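Local atomic coordinates of copper-transporting atpase (Sulfolobus solfataricus, PDB entry 2YJ3), a protein that probably couples ATP hydrolysis to the movement of heavy-metal cations, copper among them, across the cell membrane, this piece being its cytoplasmic catalytic domain. Residues A[33-37]-A[38-42]; A[50-53]-A[54-57]. The protein carries 1 engineered substitution. All blocks are in the same frame, centred on the assembly; numbering follows the deposited sequence.

Contact 1: residues A[33-37]-A[38-42]; sequences FEKTG and TLTYG. Engineered in segment 33-37: Glu34 (natural residue Asp).
Thr38 reaches back with its hydroxyl to the carbonyl of Glu34, where strand 30-34 gives way to the turn that follows it. The hydrogen bond from Thr38 OG1 to Glu34 O is modelled at a doubtfully short 2.4 Å, so its strength cannot be judged. OG1 faces this carbonyl because it stands between the backbone N and the carbonyl carbon of its own residue (chi1 76°). Gly37 turns the chain with a positive phi of 100°, at which a CB would press on the preceding carbonyl. Gly37 N donates to Thr40 OG1 at 3.1 Å, nearly straight (168°). Leu39 lays CD2 over one face of the Phe33 ring, 4.1 Å from its centroid, in a CH-pi contact offset toward the rim. With an alanine here, the Phe33 face would probably lose its methyl partner and the packing on Leu169 would be weakened. Lys35 NZ forms salt bridges with Asp135 and Asp161, and Thr36 OG1 is hydrogen-bonded to Asp135. Glu34, engineered from the aspartate of the DKTGT signature that P-type ATPases phosphorylate, pairs with Lys187. Since Leu39 N and Thr40 N bond only weakly to Lys35 O, the turn rests largely on side chain-to-backbone contacts, beside residues seen to bind ATP.

Contact 2: residues A[50-53]-A[54-57]; sequences IGDS and LSLA
Asp52 brings its carboxylate over the N-terminal end of the helix that follows, a worked case of a side chain replacing a missing backbone acceptor. Its OD1 takes the N-H of Ser55, with Ser55 N 2.8 Å from Asp52 OD1, in a nearly straight bond (166°) that meets the oxygen almost along the C-O direction. The chi1 of Asp52 (76°) explains this: CG sits between its own backbone N and carbonyl carbon, which places the carboxylate over the helix start instead of extending it away. Leu54 adds its CB, 3.6 Å from Asp52 OD1.

In Ser55, OG lies beside the backbone N, anti to the carbonyl carbon (chi1 -67°), which brings Ser55 OG to 3.0 Å from Asp52 OD1. Water 1 spans the two side chains, its oxygen 2.6 Å from Ser55 OG and only weakly bound to Asp52 OD2. The CB of Ser55 also rests against Asp52 O at 3.3 Å. Behind the cap, Leu56 N bonds to Asp52 O at 3.1 Å and Ala57 N to Ser53 O at 2.9 Å, beginning the regular helical ladder.

Leu56 directs its side chain inward, onto Phe131 of strand 126-134 and Tyr77 of helix 69-81, whereas the aspartate stays at the solvent-facing end. The positive end of the helix dipole would be expected to favour a charged carboxylate there. The arrangement is a classical aspartate N-cap, here opening helix 53-63 shortly after edge strand 45-50 of the nucleotide-binding domain.

Contact 1 comes first along the chain, and contact 2 begins at the end of strand 45-50; their centres are 29 Å apart, and their nearest atoms about 18 Å, without touching. They lie in different domains. Residues 33-42 leave strand 30-34 of the mixed, largely parallel sheet that forms the HAD-type phosphorylation domain, whereas residues 50-57 join the edge strand of the six-stranded antiparallel sheet to helix 53-63 in the nucleotide-binding domain. Glu63, at the end of that helix, is like Lys35 and Thr36 a nucleotide-binding residue, though no nucleotide is bound here. One short run of chain thus passes from the phosphorylation site into the domain that probably delivers ATP to it.

Contact 1: residues A[33-37]-A[38-42]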
ATOM      1  N   PHE A  33      -9.823   5.748  -1.504  1.00 36.88           N
ATOM      2  CA  PHE A  33      -8.720   4.839  -1.771  1.00 42.49           C
ATOM      3  C   PHE A  33      -7.517   5.119  -0.880  1.00 45.35           C
ATOM      4  O   PHE A  33      -7.143   6.263  -0.660  1.00 49.97           O
ATOM      5  CB  PHE A  33      -8.250   4.967  -3.216  1.00 44.27           C
ATOM      6  CG  PHE A  33      -9.254   4.534  -4.223  1.00 44.66           C
ATOM      7  CD1 PHE A  33      -9.296   3.218  -4.647  1.00 44.40           C
ATOM      8  CD2 PHE A  33     -10.147   5.443  -4.763  1.00 47.79           C
ATOM      9  CE1 PHE A  33     -10.217   2.811  -5.580  1.00 47.30           C
ATOM     10  CE2 PHE A  33     -11.073   5.042  -5.706  1.00 56.61           C
ATOM     11  CZ  PHE A  33     -11.107   3.723  -6.117  1.00 52.24           C
ATOM     12  N   GLU A  34      -6.907   4.050  -0.393  1.00 47.51           N
ATOM     13  CA  GLU A  34      -5.568   4.105   0.154  1.00 44.25           C
ATOM     14  C   GLU A  34      -4.582   4.054  -0.997  1.00 48.13           C
ATOM     15  O   GLU A  34      -4.616   3.129  -1.805  1.00 55.30           O
ATOM     16  CB  GLU A  34      -5.346   2.900   1.052  1.00 48.99           C
ATOM     17  CG  GLU A  34      -5.645   3.171   2.504  1.00 59.68           C
ATOM     18  CD  GLU A  34      -4.409   3.584   3.259  1.00 61.10           C
ATOM     19  OE1 GLU A  34      -3.586   4.340   2.695  1.00 59.12           O
ATOM     20  OE2 GLU A  34      -4.252   3.124   4.409  1.00 63.81           O
ATOM     21  N   LYS A  35      -3.701   5.038  -1.092  1.00 48.33           N
ATOM     22  CA  LYS A  35      -2.758   5.041  -2.195  1.00 47.82           C
ATOM     23  C   LYS A  35      -2.087   3.675  -2.291  1.00 45.87           C
ATOM     24  O   LYS A  35      -2.159   3.012  -3.319  1.00 54.53           O
ATOM     25  CB  LYS A  35      -1.715   6.150  -2.034  1.00 49.34           C
ATOM     26  CG  LYS A  35      -0.524   6.018  -2.978  1.00 51.19           C
ATOM     27  CD  LYS A  35       0.438   7.188  -2.850  1.00 51.63           C
ATOM     28  CE  LYS A  35       1.679   6.803  -2.068  1.00 54.44           C
ATOM     29  NZ  LYS A  35       2.659   6.006  -2.862  1.00 55.08           N
ATOM     30  N   THR A  36      -1.466   3.244  -1.203  1.00 39.39           N
ATOM     31  CA  THR A  36      -0.584   2.093  -1.253  1.00 41.55           C
ATOM     32  C   THR A  36      -1.345   0.780  -1.196  1.00 44.81           C
ATOM     33  O   THR A  36      -2.045   0.505  -0.221  1.00 43.96           O
ATOM     34  CB  THR A  36       0.414   2.117  -0.090  1.00 44.13           C
ATOM     35  OG1 THR A  36       1.180   3.324  -0.157  1.00 50.23           O
ATOM     36  CG2 THR A  36       1.338   0.894  -0.156  1.00 37.39           C
ATOM     37  N   GLY A  37      -1.197  -0.034  -2.239  1.00 44.81           N
ATOM     38  CA  GLY A  37      -1.777  -1.359  -2.247  1.00 36.86           C
ATOM     39  C   GLY A  37      -3.068  -1.445  -3.030  1.00 40.52           C
ATOM     40  O   GLY A  37      -3.411  -2.515  -3.555  1.00 43.04           O
ATOM     41  N   THR A  38      -3.801  -0.338  -3.108  1.00 32.81           N
ATOM     42  CA  THR A  38      -5.060  -0.349  -3.844  1.00 39.65           C
ATOM     43  C   THR A  38      -4.920   0.255  -5.234  1.00 44.50           C
ATOM     44  O   THR A  38      -5.191  -0.411  -6.229  1.00 47.51           O
ATOM     45  CB  THR A  38      -6.199   0.337  -3.069  1.00 34.95           C
ATOM     46  OG1 THR A  38      -6.041   1.754  -3.132  1.00 40.33           O
ATOM     47  CG2 THR A  38      -6.196  -0.130  -1.623  1.00 29.66           C
ATOM     48  N   LEU A  39      -4.484   1.510  -5.297  1.00 47.12           N
ATOM     49  CA  LEU A  39      -4.263   2.186  -6.570  1.00 45.04           C
ATOM     50  C   LEU A  39      -2.903   1.809  -7.131  1.00 46.42           C
ATOM     51  O   LEU A  39      -2.598   2.068  -8.291  1.00 51.63           O
ATOM     52  CB  LEU A  39      -4.344   3.702  -6.391  1.00 47.24           C
ATOM     53  CG  LEU A  39      -5.735   4.260  -6.104  1.00 47.07           C
ATOM     54  CD1 LEU A  39      -5.688   5.769  -5.895  1.00 48.86           C
ATOM     55  CD2 LEU A  39      -6.683   3.897  -7.242  1.00 40.98           C
ATOM     56  N   THR A  40      -2.081   1.197  -6.293  1.00 38.58           N
ATOM     57  CA  THR A  40      -0.763   0.773  -6.709  1.00 38.94           C
ATOM     58  C   THR A  40      -0.597  -0.660  -6.274  1.00 38.81           C
ATOM     59  O   THR A  40      -1.349  -1.149  -5.439  1.00 39.55           O
ATOM     60  CB  THR A  40       0.330   1.599  -6.009  1.00 40.51           C
ATOM     61  OG1 THR A  40       0.275   1.352  -4.604  1.00 39.46           O
ATOM     62  CG2 THR A  40       0.138   3.083  -6.265  1.00 39.49           C
ATOM     63  N   TYR A  41       0.396  -1.337  -6.829  1.00 37.87           N
ATOM     64  CA  TYR A  41       0.663  -2.703  -6.426  1.00 38.39           C
ATOM     65  C   TYR A  41       1.121  -2.723  -4.974  1.00 45.84           C
ATOM     66  O   TYR A  41       1.555  -1.701  -4.434  1.00 43.22           O
ATOM     67  CB  TYR A  41       1.697  -3.329  -7.355  1.00 45.88           C
ATOM     68  CG  TYR A  41       1.150  -3.543  -8.754  1.00 51.00           C
ATOM     69  CD1 TYR A  41       0.430  -4.688  -9.064  1.00 56.73           C
ATOM     70  CD2 TYR A  41       1.329  -2.591  -9.751  1.00 52.60           C
ATOM     71  CE1 TYR A  41      -0.085  -4.891 -10.336  1.00 58.68           C
ATOM     72  CE2 TYR A  41       0.822  -2.782 -11.026  1.00 60.29           C
ATOM     73  CZ  TYR A  41       0.114  -3.939 -11.311  1.00 63.63           C
ATOM     74  OH  TYR A  41      -0.400  -4.148 -12.569  1.00 65.02           O
ATOM     75  N   GLY A  42       0.996  -3.882  -4.341  1.00 47.70           N
ATOM     76  CA  GLY A  42       1.381  -4.038  -2.955  1.00 46.13           C
ATOM     77  C   GLY A  42       2.880  -3.971  -2.746  1.00 51.81           C
ATOM     78  O   GLY A  42       3.340  -3.661  -1.648  1.00 56.30           O
TER

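Contact 2: residues A[50-53]-A[54-57]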
ATOM      1  N   ILE A  50      21.940   4.751  -4.849  1.00 28.12           N
ATOM      2  CA  ILE A  50      23.202   5.468  -4.817  1.00 27.28           C
ATOM      3  C   ILE A  50      24.172   4.805  -3.844  1.00 24.71           C
ATOM      4  O   ILE A  50      23.877   4.655  -2.670  1.00 27.36           O
ATOM      5  CB  ILE A  50      22.987   6.954  -4.458  1.00 30.19           C
ATOM      6  CG1 ILE A  50      22.160   7.631  -5.551  1.00 32.11           C
ATOM      7  CG2 ILE A  50      24.324   7.670  -4.362  1.00 30.98           C
ATOM      8  CD1 ILE A  50      21.779   9.051  -5.263  1.00 37.24           C
ATOM      9  N   GLY A  51      25.332   4.388  -4.330  1.00 23.39           N
ATOM     10  CA  GLY A  51      26.294   3.729  -3.462  1.00 23.17           C
ATOM     11  C   GLY A  51      27.015   2.681  -4.267  1.00 25.98           C
ATOM     12  O   GLY A  51      26.668   2.476  -5.423  1.00 30.52           O
ATOM     13  N   ASP A  52      28.013   2.027  -3.683  1.00 23.93           N
ATOM     14  CA  ASP A  52      28.733   0.955  -4.385  1.00 31.22           C
ATOM     15  C   ASP A  52      28.066  -0.421  -4.244  1.00 33.01           C
ATOM     16  O   ASP A  52      27.206  -0.615  -3.383  1.00 35.11           O
ATOM     17  CB  ASP A  52      30.218   0.916  -3.973  1.00 37.89           C
ATOM     18  CG  ASP A  52      30.447   0.306  -2.588  1.00 46.44           C
ATOM     19  OD1 ASP A  52      29.605  -0.471  -2.089  1.00 43.59           O
ATOM     20  OD2 ASP A  52      31.505   0.601  -1.999  1.00 56.13           O
ATOM     21  N   SER A  53      28.467  -1.372  -5.091  1.00 29.25           N
ATOM     22  CA  SER A  53      27.784  -2.666  -5.189  1.00 21.39           C
ATOM     23  C   SER A  53      27.956  -3.539  -3.933  1.00 23.85           C
ATOM     24  O   SER A  53      27.090  -4.349  -3.609  1.00 27.86           O
ATOM     25  CB  SER A  53      28.232  -3.419  -6.462  1.00 30.12           C
ATOM     26  OG  SER A  53      27.797  -2.730  -7.650  1.00 31.68           O
ATOM     27  N   LEU A  54      29.063  -3.366  -3.211  1.00 28.48           N
ATOM     28  CA  LEU A  54      29.236  -4.066  -1.933  1.00 32.57           C
ATOM     29  C   LEU A  54      28.158  -3.616  -0.942  1.00 31.14           C
ATOM     30  O   LEU A  54      27.569  -4.428  -0.246  1.00 34.99           O
ATOM     31  CB  LEU A  54      30.638  -3.821  -1.347  1.00 34.43           C
ATOM     32  CG  LEU A  54      30.953  -4.521  -0.012  1.00 35.41           C
ATOM     33  CD1 LEU A  54      30.765  -6.015  -0.098  1.00 35.78           C
ATOM     34  CD2 LEU A  54      32.371  -4.185   0.472  1.00 40.80           C
ATOM     35  N   SER A  55      27.908  -2.314  -0.895  1.00 27.95           N
ATOM     36  CA  SER A  55      26.865  -1.766  -0.045  1.00 29.69           C
ATOM     37  C   SER A  55      25.520  -2.338  -0.420  1.00 28.92           C
ATOM     38  O   SER A  55      24.701  -2.680   0.443  1.00 29.13           O
ATOM     39  CB  SER A  55      26.830  -0.242  -0.160  1.00 26.55           C
ATOM     40  OG  SER A  55      28.009   0.312   0.385  1.00 36.16           O
ATOM     41  N   LEU A  56      25.297  -2.427  -1.721  1.00 27.81           N
ATOM     42  CA  LEU A  56      24.069  -2.999  -2.263  1.00 27.15           C
ATOM     43  C   LEU A  56      23.891  -4.426  -1.749  1.00 23.34           C
ATOM     44  O   LEU A  56      22.817  -4.798  -1.273  1.00 28.33           O
ATOM     45  CB  LEU A  56      24.124  -2.969  -3.806  1.00 21.26           C
ATOM     46  CG  LEU A  56      22.955  -3.592  -4.586  1.00 25.80           C
ATOM     47  CD1 LEU A  56      21.618  -3.077  -4.061  1.00 20.67           C
ATOM     48  CD2 LEU A  56      23.108  -3.361  -6.124  1.00 16.77           C
ATOM     49  N   ALA A  57      24.953  -5.221  -1.825  1.00 25.74           N
ATOM     50  CA  ALA A  57      24.885  -6.621  -1.414  1.00 22.19           C
ATOM     51  C   ALA A  57      24.641  -6.735   0.085  1.00 31.85           C
ATOM     52  O   ALA A  57      23.980  -7.665   0.535  1.00 26.81           O
ATOM     53  CB  ALA A  57      26.160  -7.342  -1.781  1.00 23.68           C
TER
HETATM   54  O   HOH W   1      30.486  -0.309   1.056  1.00 40.60           O